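Local coordinates for acetone carboxylase alpha subunit (Xanthobacter autotrophicus Py2, PDB 5M45), which forms the alpha subunit of a multi-subunit carboxylase, built around a hydantoinase B/oxoprolinase family region and binding manganese, at residues D137-D143 with S200-V206; A433-L439 with Y618-G624; C458-T463 with H474-W479. One frame throughout, in Å; residues are numbered along the deposited sequence.

Contact 1 of 3, residues D137-D143 with S200-V206; sequences DIFCNND and SITCRKV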
loop_
_atom_site.group_PDB
_atom_site.type_symbol
_atom_site.label_atom_id
_atom_site.label_comp_id
_atom_site.label_asym_id
_atom_site.label_seq_id
_atom_site.Cartn_x
_atom_site.Cartn_y
_atom_site.Cartn_z
ATOM N N ASP A 137 3.927 -22.264 -11.139
ATOM C CA ASP A 137 3.532 -21.109 -10.331
ATOM C C ASP A 137 4.547 -19.963 -10.495
ATOM O O ASP A 137 5.703 -20.197 -10.839
ATOM C CB ASP A 137 3.400 -21.500 -8.851
ATOM C CG ASP A 137 2.093 -22.211 -8.533
ATOM O OD1 ASP A 137 1.181 -22.315 -9.400
ATOM O OD2 ASP A 137 1.951 -22.644 -7.377
ATOM N N ILE A 138 4.076 -18.742 -10.262
ATOM C CA ILE A 138 4.932 -17.545 -10.178
ATOM C C ILE A 138 4.664 -16.807 -8.857
ATOM O O ILE A 138 3.513 -16.441 -8.568
ATOM C CB ILE A 138 4.646 -16.567 -11.352
ATOM C CG1 ILE A 138 4.861 -17.267 -12.694
ATOM C CG2 ILE A 138 5.582 -15.353 -11.285
ATOM C CD1 ILE A 138 4.395 -16.416 -13.913
ATOM N N PHE A 139 5.729 -16.594 -8.067
ATOM C CA PHE A 139 5.677 -15.826 -6.826
ATOM C C PHE A 139 6.343 -14.455 -7.006
ATOM O O PHE A 139 7.305 -14.320 -7.755
ATOM C CB PHE A 139 6.306 -16.625 -5.632
ATOM C CG PHE A 139 5.546 -17.873 -5.267
ATOM C CD1 PHE A 139 4.497 -17.832 -4.348
ATOM C CD2 PHE A 139 5.873 -19.104 -5.835
ATOM C CE1 PHE A 139 3.785 -18.986 -4.012
ATOM C CE2 PHE A 139 5.159 -20.265 -5.520
ATOM C CZ PHE A 139 4.114 -20.216 -4.609
ATOM N N CYS A 140 5.817 -13.432 -6.340
ATOM C CA CYS A 140 6.445 -12.129 -6.294
ATOM C C CYS A 140 6.604 -11.696 -4.842
ATOM O O CYS A 140 5.753 -11.980 -4.013
ATOM C CB CYS A 140 5.623 -11.118 -7.115
ATOM S SG CYS A 140 6.332 -9.452 -7.248
ATOM N N ASN A 141 7.693 -10.995 -4.545
ATOM C CA ASN A 141 7.992 -10.574 -3.163
ATOM C C ASN A 141 8.899 -9.359 -3.113
ATOM O O ASN A 141 9.793 -9.214 -3.966
ATOM C CB ASN A 141 8.682 -11.751 -2.431
ATOM C CG ASN A 141 9.121 -11.398 -1.032
ATOM O OD1 ASN A 141 8.299 -11.300 -0.113
ATOM N ND2 ASN A 141 10.409 -11.160 -0.861
ATOM N N ASN A 142 8.661 -8.473 -2.139
ATOM C CA ASN A 142 9.621 -7.405 -1.807
ATOM C C ASN A 142 9.666 -7.016 -0.326
ATOM O O ASN A 142 10.229 -5.957 0.012
ATOM C CB ASN A 142 9.378 -6.163 -2.682
ATOM C CG ASN A 142 8.130 -5.399 -2.271
ATOM O OD1 ASN A 142 7.355 -5.899 -1.460
ATOM N ND2 ASN A 142 7.946 -4.179 -2.798
ATOM N N ASP A 143 9.105 -7.840 0.562
ATOM C CA ASP A 143 8.820 -7.437 1.941
ATOM C C ASP A 143 10.096 -7.342 2.796
ATOM O O ASP A 143 10.750 -8.357 3.071
ATOM C CB ASP A 143 7.831 -8.476 2.534
ATOM C CG ASP A 143 7.323 -8.132 3.919
ATOM O OD1 ASP A 143 7.668 -7.035 4.482
ATOM O OD2 ASP A 143 6.544 -8.966 4.433
ATOM N N SER A 200 4.025 -3.077 -0.782
ATOM C CA SER A 200 4.811 -4.141 -0.135
ATOM C C SER A 200 4.066 -5.466 -0.301
ATOM O O SER A 200 2.893 -5.586 0.097
ATOM C CB SER A 200 5.059 -3.856 1.354
ATOM O OG SER A 200 6.002 -4.789 1.938
ATOM N N ILE A 201 4.771 -6.453 -0.877
ATOM C CA ILE A 201 4.218 -7.724 -1.354
ATOM C C ILE A 201 4.902 -8.861 -0.542
ATOM O O ILE A 201 6.121 -8.992 -0.598
ATOM C CB ILE A 201 4.575 -7.892 -2.850
ATOM C CG1 ILE A 201 4.115 -6.660 -3.691
ATOM C CG2 ILE A 201 3.966 -9.155 -3.419
ATOM C CD1 ILE A 201 5.115 -6.251 -4.791
ATOM N N THR A 202 4.130 -9.685 0.181
ATOM C CA THR A 202 4.712 -10.766 1.001
ATOM C C THR A 202 4.546 -12.149 0.357
ATOM O O THR A 202 3.513 -12.782 0.533
ATOM C CB THR A 202 4.132 -10.760 2.437
ATOM O OG1 THR A 202 4.352 -9.493 3.054
ATOM C CG2 THR A 202 4.779 -11.861 3.313
ATOM N N CYS A 203 5.557 -12.594 -0.390
ATOM C CA CYS A 203 5.563 -13.928 -1.046
ATOM C C CYS A 203 4.195 -14.295 -1.694
ATOM O O CYS A 203 3.642 -15.396 -1.513
ATOM C CB CYS A 203 6.041 -14.986 -0.038
ATOM S SG CYS A 203 7.794 -14.828 0.425
ATOM N N ARG A 204 3.690 -13.362 -2.511
ATOM C CA ARG A 204 2.362 -13.516 -3.123
ATOM C C ARG A 204 2.422 -14.445 -4.337
ATOM O O ARG A 204 3.323 -14.337 -5.166
ATOM C CB ARG A 204 1.838 -12.145 -3.509
ATOM C CG ARG A 204 0.466 -12.135 -4.211
ATOM C CD ARG A 204 -0.098 -10.738 -4.365
ATOM N NE ARG A 204 -1.327 -10.763 -5.149
ATOM C CZ ARG A 204 -2.105 -9.691 -5.393
ATOM N NH1 ARG A 204 -1.811 -8.499 -4.889
ATOM N NH2 ARG A 204 -3.193 -9.821 -6.142
ATOM N N LYS A 205 1.460 -15.361 -4.459
ATOM C CA LYS A 205 1.325 -16.121 -5.707
ATOM C C LYS A 205 0.595 -15.222 -6.733
ATOM O O LYS A 205 -0.599 -14.956 -6.597
ATOM C CB LYS A 205 0.573 -17.461 -5.523
ATOM C CG LYS A 205 0.649 -18.354 -6.776
ATOM C CD LYS A 205 -0.129 -19.654 -6.718
ATOM C CE LYS A 205 0.334 -20.501 -5.547
ATOM N NZ LYS A 205 -0.143 -21.909 -5.603
ATOM N N VAL A 206 1.336 -14.754 -7.735
ATOM C CA VAL A 206 0.838 -13.803 -8.737
ATOM C C VAL A 206 0.545 -14.446 -10.111
ATOM O O VAL A 206 0.054 -13.755 -11.024
ATOM C CB VAL A 206 1.798 -12.625 -8.934
ATOM C CG1 VAL A 206 1.915 -11.833 -7.611
ATOM C CG2 VAL A 206 3.176 -13.035 -9.483
HETATM O O HOH W 1 -1.214 -22.961 -8.547
HETATM O O HOH W 2 8.335 -3.872 3.324
#

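Contact 2 of 3, residues A433-L439 with Y618-G624; sequences ANTSNWL and YLNYMRG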
loop_
_atom_site.group_PDB
_atom_site.type_symbol
_atom_site.label_atom_id
_atom_site.label_comp_id
_atom_site.label_asym_id
_atom_site.label_seq_id
_atom_site.Cartn_x
_atom_site.Cartn_y
_atom_site.Cartn_z
ATOM N N ALA A 433 33.010 4.300 -0.574
ATOM C CA ALA A 433 32.336 5.581 -0.481
ATOM C C ALA A 433 30.924 5.428 0.033
ATOM O O ALA A 433 30.309 4.365 -0.123
ATOM C CB ALA A 433 32.283 6.238 -1.850
ATOM N N ASN A 434 30.395 6.493 0.593
ATOM C CA ASN A 434 28.951 6.613 0.755
ATOM C C ASN A 434 28.308 6.729 -0.653
ATOM O O ASN A 434 28.723 7.584 -1.466
ATOM C CB ASN A 434 28.590 7.832 1.621
ATOM C CG ASN A 434 27.153 7.799 2.106
ATOM O OD1 ASN A 434 26.213 8.094 1.352
ATOM N ND2 ASN A 434 26.968 7.452 3.375
ATOM N N THR A 435 27.343 5.859 -0.946
ATOM C CA THR A 435 26.737 5.790 -2.287
ATOM C C THR A 435 25.555 6.789 -2.386
ATOM O O THR A 435 24.392 6.425 -2.118
ATOM C CB THR A 435 26.284 4.347 -2.615
ATOM O OG1 THR A 435 25.198 3.956 -1.757
ATOM C CG2 THR A 435 27.410 3.408 -2.494
ATOM N N SER A 436 25.884 8.035 -2.700
ATOM C CA SER A 436 24.904 9.168 -2.773
ATOM C C SER A 436 25.605 10.330 -3.495
ATOM O O SER A 436 26.814 10.220 -3.746
ATOM C CB SER A 436 24.449 9.556 -1.359
ATOM O OG SER A 436 25.508 10.157 -0.589
ATOM N N ASN A 437 24.954 11.435 -3.873
ATOM C CA ASN A 437 23.509 11.768 -3.774
ATOM C C ASN A 437 22.621 10.967 -4.720
ATOM O O ASN A 437 23.063 10.594 -5.791
ATOM C CB ASN A 437 23.338 13.247 -4.141
ATOM C CG ASN A 437 21.876 13.726 -4.049
ATOM O OD1 ASN A 437 21.299 13.821 -2.948
ATOM N ND2 ASN A 437 21.305 14.085 -5.197
ATOM N N TRP A 438 21.361 10.765 -4.318
ATOM C CA TRP A 438 20.291 10.221 -5.165
ATOM C C TRP A 438 19.330 11.336 -5.642
ATOM O O TRP A 438 18.490 11.855 -4.860
ATOM C CB TRP A 438 19.516 9.130 -4.402
ATOM C CG TRP A 438 20.335 7.945 -4.024
ATOM C CD1 TRP A 438 20.982 7.747 -2.816
ATOM C CD2 TRP A 438 20.630 6.785 -4.825
ATOM N NE1 TRP A 438 21.648 6.556 -2.822
ATOM C CE2 TRP A 438 21.482 5.947 -4.043
ATOM C CE3 TRP A 438 20.315 6.397 -6.125
ATOM C CZ2 TRP A 438 21.976 4.723 -4.508
ATOM C CZ3 TRP A 438 20.805 5.149 -6.613
ATOM C CH2 TRP A 438 21.620 4.316 -5.774
ATOM N N LEU A 439 19.489 11.735 -6.908
ATOM C CA LEU A 439 18.621 12.726 -7.534
ATOM C C LEU A 439 17.230 12.099 -7.731
ATOM O O LEU A 439 17.107 11.065 -8.373
ATOM C CB LEU A 439 19.200 13.215 -8.882
ATOM C CG LEU A 439 18.403 14.223 -9.732
ATOM C CD1 LEU A 439 19.302 15.065 -10.611
ATOM C CD2 LEU A 439 17.301 13.582 -10.602
ATOM N N TYR A 618 19.593 22.148 -10.354
ATOM C CA TYR A 618 19.834 21.129 -9.305
ATOM C C TYR A 618 21.237 20.553 -9.531
ATOM O O TYR A 618 21.546 20.112 -10.655
ATOM C CB TYR A 618 18.754 20.026 -9.434
ATOM C CG TYR A 618 18.756 18.870 -8.418
ATOM C CD1 TYR A 618 19.781 17.906 -8.388
ATOM C CD2 TYR A 618 17.676 18.696 -7.524
ATOM C CE1 TYR A 618 19.764 16.852 -7.487
ATOM C CE2 TYR A 618 17.661 17.642 -6.618
ATOM C CZ TYR A 618 18.700 16.713 -6.609
ATOM O OH TYR A 618 18.692 15.631 -5.723
ATOM N N LEU A 619 22.085 20.571 -8.477
ATOM C CA LEU A 619 23.437 19.943 -8.535
ATOM C C LEU A 619 23.401 18.515 -7.991
ATOM O O LEU A 619 23.091 18.330 -6.826
ATOM C CB LEU A 619 24.473 20.779 -7.759
ATOM C CG LEU A 619 25.905 20.224 -7.718
ATOM C CD1 LEU A 619 26.527 20.281 -9.097
ATOM C CD2 LEU A 619 26.794 20.984 -6.726
ATOM N N ASN A 620 23.718 17.527 -8.822
ATOM C CA ASN A 620 23.918 16.128 -8.398
ATOM C C ASN A 620 25.400 15.848 -8.113
ATOM O O ASN A 620 26.237 15.882 -9.027
ATOM C CB ASN A 620 23.408 15.140 -9.477
ATOM C CG ASN A 620 22.967 13.799 -8.890
ATOM O OD1 ASN A 620 22.538 13.736 -7.759
ATOM N ND2 ASN A 620 23.080 12.724 -9.674
ATOM N N TYR A 621 25.737 15.592 -6.851
ATOM C CA TYR A 621 27.140 15.432 -6.393
ATOM C C TYR A 621 27.329 13.998 -5.874
ATOM O O TYR A 621 26.699 13.592 -4.872
ATOM C CB TYR A 621 27.450 16.530 -5.318
ATOM C CG TYR A 621 28.621 16.309 -4.334
ATOM C CD1 TYR A 621 29.735 15.510 -4.639
ATOM C CD2 TYR A 621 28.619 16.966 -3.092
ATOM C CE1 TYR A 621 30.780 15.321 -3.715
ATOM C CE2 TYR A 621 29.674 16.795 -2.170
ATOM C CZ TYR A 621 30.730 15.958 -2.484
ATOM O OH TYR A 621 31.734 15.776 -1.556
ATOM N N MET A 622 28.202 13.248 -6.550
ATOM C CA MET A 622 28.562 11.873 -6.147
ATOM C C MET A 622 29.845 11.851 -5.310
ATOM O O MET A 622 30.835 12.508 -5.657
ATOM C CB MET A 622 28.743 10.965 -7.383
ATOM C CG MET A 622 27.450 10.362 -7.918
ATOM S SD MET A 622 26.069 11.477 -8.304
ATOM C CE MET A 622 26.784 12.436 -9.633
ATOM N N ARG A 623 29.837 11.076 -4.232
ATOM C CA ARG A 623 30.953 11.123 -3.259
ATOM C C ARG A 623 32.234 10.389 -3.680
ATOM O O ARG A 623 32.214 9.443 -4.482
ATOM C CB ARG A 623 30.517 10.530 -1.905
ATOM C CG ARG A 623 29.166 10.969 -1.323
ATOM C CD ARG A 623 29.021 12.474 -1.147
ATOM N NE ARG A 623 27.766 12.782 -0.420
ATOM C CZ ARG A 623 26.721 13.468 -0.882
ATOM N NH1 ARG A 623 26.683 14.013 -2.093
ATOM N NH2 ARG A 623 25.678 13.651 -0.079
ATOM N N GLY A 624 33.335 10.833 -3.096
ATOM C CA GLY A 624 34.623 10.178 -3.208
ATOM C C GLY A 624 34.815 9.084 -2.162
ATOM O O GLY A 624 33.955 8.847 -1.295
HETATM O O HOH W 3 32.224 8.902 0.858
HETATM O O HOH W 4 22.645 14.581 -0.692
HETATM O O HOH W 5 21.921 10.185 -8.329
#

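Contact 3 of 3, residues C458-T463 with H474-W479; sequences CAANGT and HAAAIW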
loop_
_atom_site.group_PDB
_atom_site.type_symbol
_atom_site.label_atom_id
_atom_site.label_comp_id
_atom_site.label_asym_id
_atom_site.label_seq_id
_atom_site.Cartn_x
_atom_site.Cartn_y
_atom_site.Cartn_z
ATOM N N CYS A 458 25.042 7.648 -8.974
ATOM C CA CYS A 458 25.780 7.225 -7.785
ATOM C C CYS A 458 25.983 5.690 -7.690
ATOM O O CYS A 458 26.259 5.149 -6.592
ATOM C CB CYS A 458 25.197 7.806 -6.486
ATOM S SG CYS A 458 23.412 7.508 -6.286
ATOM N N ALA A 459 25.883 5.013 -8.838
ATOM C CA ALA A 459 26.569 3.766 -9.082
ATOM C C ALA A 459 28.063 3.938 -9.316
ATOM O O ALA A 459 28.792 2.924 -9.314
ATOM C CB ALA A 459 25.934 3.006 -10.283
ATOM N N ALA A 460 28.520 5.187 -9.535
ATOM C CA ALA A 460 29.885 5.491 -9.982
ATOM C C ALA A 460 30.542 6.499 -9.039
ATOM O O ALA A 460 30.713 7.669 -9.371
ATOM C CB ALA A 460 29.837 6.017 -11.411
ATOM N N ASN A 461 30.840 6.046 -7.819
ATOM C CA ASN A 461 31.502 6.853 -6.797
ATOM C C ASN A 461 32.997 6.507 -6.737
ATOM O O ASN A 461 33.433 5.497 -7.290
ATOM C CB ASN A 461 30.903 6.571 -5.422
ATOM C CG ASN A 461 29.398 6.595 -5.413
ATOM O OD1 ASN A 461 28.761 7.678 -5.488
ATOM N ND2 ASN A 461 28.786 5.378 -5.346
ATOM N N GLY A 462 33.765 7.297 -5.994
ATOM C CA GLY A 462 35.175 6.989 -5.773
ATOM C C GLY A 462 35.372 5.719 -4.947
ATOM O O GLY A 462 34.501 5.350 -4.140
ATOM N N THR A 463 36.494 5.041 -5.161
ATOM C CA THR A 463 36.870 3.857 -4.358
ATOM C C THR A 463 38.028 4.185 -3.400
ATOM O O THR A 463 38.789 5.145 -3.604
ATOM C CB THR A 463 37.220 2.622 -5.212
ATOM O OG1 THR A 463 38.485 2.817 -5.869
ATOM C CG2 THR A 463 36.168 2.340 -6.233
ATOM N N HIS A 474 35.082 7.961 -9.696
ATOM C CA HIS A 474 33.775 7.789 -10.392
ATOM C C HIS A 474 33.611 6.399 -11.021
ATOM O O HIS A 474 33.409 6.250 -12.250
ATOM C CB HIS A 474 33.537 8.921 -11.421
ATOM C CG HIS A 474 34.669 9.140 -12.375
ATOM N ND1 HIS A 474 34.961 8.272 -13.383
ATOM C CD2 HIS A 474 35.641 10.083 -12.406
ATOM C CE1 HIS A 474 36.057 8.660 -14.013
ATOM N NE2 HIS A 474 36.496 9.764 -13.431
ATOM N N ALA A 475 33.769 5.373 -10.176
ATOM C CA ALA A 475 34.023 3.995 -10.636
ATOM C C ALA A 475 33.114 2.856 -10.157
ATOM O O ALA A 475 33.017 1.822 -10.875
ATOM C CB ALA A 475 35.466 3.634 -10.291
ATOM N N ALA A 476 32.559 2.951 -8.946
ATOM C CA ALA A 476 31.884 1.798 -8.319
ATOM C C ALA A 476 30.996 2.184 -7.116
ATOM O O ALA A 476 30.970 3.360 -6.668
ATOM C CB ALA A 476 32.925 0.785 -7.869
ATOM N N ALA A 477 30.255 1.182 -6.650
ATOM C CA ALA A 477 29.472 1.255 -5.423
ATOM C C ALA A 477 29.667 -0.051 -4.670
ATOM O O ALA A 477 29.867 -1.092 -5.283
ATOM C CB ALA A 477 28.003 1.470 -5.751
ATOM N N ILE A 478 29.591 -0.021 -3.353
ATOM C CA ILE A 478 29.688 -1.281 -2.546
ATOM C C ILE A 478 28.665 -2.365 -2.977
ATOM O O ILE A 478 29.001 -3.535 -2.989
ATOM C CB ILE A 478 29.607 -0.995 -1.033
ATOM C CG1 ILE A 478 29.875 -2.259 -0.185
ATOM C CG2 ILE A 478 28.267 -0.409 -0.625
ATOM C CD1 ILE A 478 31.249 -2.861 -0.400
ATOM N N TRP A 479 27.455 -1.953 -3.363
ATOM C CA TRP A 479 26.398 -2.885 -3.787
ATOM C C TRP A 479 26.500 -3.384 -5.250
ATOM O O TRP A 479 25.686 -4.211 -5.684
ATOM C CB TRP A 479 24.963 -2.317 -3.482
ATOM C CG TRP A 479 24.791 -0.856 -3.704
ATOM C CD1 TRP A 479 24.772 0.119 -2.739
ATOM C CD2 TRP A 479 24.680 -0.170 -4.952
ATOM N NE1 TRP A 479 24.637 1.352 -3.298
ATOM C CE2 TRP A 479 24.565 1.219 -4.660
ATOM C CE3 TRP A 479 24.619 -0.592 -6.287
ATOM C CZ2 TRP A 479 24.436 2.183 -5.648
ATOM C CZ3 TRP A 479 24.495 0.373 -7.285
ATOM C CH2 TRP A 479 24.391 1.745 -6.955
#

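Contact 1 of 3, residues D137-D143 with S200-V206
Strands 138-141 and 204-206 run antiparallel, their short axes approaching to 4.5 Å with N-to-C directions 130° apart. Cys140 and Arg204 form a hydrogen-bonded pair: Cys140 N to Arg204 O and Arg204 N to Cys140 O are both 2.9 Å. Phe139 and Lys205 are the adjacent non-hydrogen-bonded pair, and Val206 N to Ile138 O (2.9 Å) continues the ladder. Beyond it, the backbone of Cys203 (phi/psi 42/51) leaves the strand conformation, and side chains take over as acceptors: Asn141 OD1 receives Cys203 N at 3.0 Å, and Asn142 OD1 receives Ile201 N at 2.7 Å, while Asn142 N donates to Ile201 O at 3.0 Å. Polar side chains close both ends. Lys205 NZ makes a salt bridge to Asp137 OD2 (2.8 Å), and Thr202 OG1 donates to Asp143 OD2 (2.6 Å), a carboxylate that also meets Arg222 of the second alpha subunit. On the Phe139 face, the ring carries Lys205 CG over one face. On the Cys140 face, Cys140 CB meets Val206 CG1 at 3.8 Å, and both side chains touch Trp216 of helix 214-222; the guanidinium of Arg204 leads away to a salt bridge with Glu219 of the same chain. Strand 153-162 pairs with the other edge of 138-141, so this is an interior ladder of a seven-stranded antiparallel sheet, bordered by the second alpha subunit.

Contact 2 of 3, residues A433-L439 with Y618-G624
A buried loop-to-strand junction joins residues 433-439, the loop entering strand 440-442, to the end of strand 617-621 in a five-stranded antiparallel sheet. The segments run in nearly opposite directions (170° between end-to-end vectors), yet their backbone pairing is brief: Asn437 N donates to Tyr621 O at 2.9 Å and Arg623 N to Ser436 O at 3.2 Å. The peptide bond between Ser436 and Asn437 is cis, and these two bonds use its carbonyl and its amide. Met622 CA adds a CA-H...O contact to Ser436 O (3.4 Å). Over one face of the Arg623 guanidinium lie Ser436 OG and Asn437 N; its NH2 is held by Asn539. Water bridges Asn434 N and Gly624 O at one end, while Leu439 CD1 packs on Tyr618 CE1 (3.6 Å) at the other. The Tyr618 hydroxyl is also hydrogen-bonded to the backbone O of Phe535. Asn437, pointing toward the strand, is the polar hub: its ND2 donates both to Asn620 OD1 at 2.9 Å and to Tyr618 OH at 3.1 Å.

Contact 3 of 3, residues C458-T463 with H474-W479
One residue faces two here: Ala475 and Ala476 both lie opposite Asn461, whose O accepts Ala475 N at 2.9 Å and Ala476 N at 3.2 Å. In return, Asn461 N donates to Ala476 O (2.9 Å), making a single antiparallel bridge with a CA-CA distance of 5.3 Å. The extra residue is absorbed by the backbone at Ala475, with phi/psi of -126/-31, next to His474 at 43/55. A CA-H...O contact from His474 CA to Ala460 O (3.2 Å) lies at the same end. The Asn461 side chain doubles the link, its ND2 donating to Ala476 O at 3.3 Å and, within its own segment, to Cys458 O at 2.8 Å. Apolar contacts flank the bulge: Thr463 CG2 rests 4.0 Å from Ala476 CB, and Ala459 CB lies 3.9 Å from Trp479 CH2. The Trp479 indole is also anchored through NE1 to Thr435 and meets the ring of Trp401. Around His474, Ala475 and Ala476, side chains of the beta subunit pack against the contact. With just ten residues between its segments and neither segment being regular strand, the arrangement is a classic beta bulge closing a local loop; the Trp479 side chain stands about 7 Å from a bound manganese ion.

In the fold
All three contacts are buried, but only contact 1 pairs two regular strands, and its ladder lies beside the second alpha subunit. Contacts 2 and 3 belong together: their centres are about 10 Å apart, contact 3 is nested in the chain loop closed by contact 2, and Arg623 O lies 3.0 Å from Gly462 N, a probable hydrogen bond. Contact 1 stands about 31-32 Å from both, centre to centre. Chemistry follows place: contact 1 has a salt bridge at one end and a hydroxyl-carboxylate bond at the other, contact 2 relies on amides, a hydroxyl and bridging waters, and contact 3 on bonds between Asn461 and the backbone of two alanines, with the beta subunit alongside.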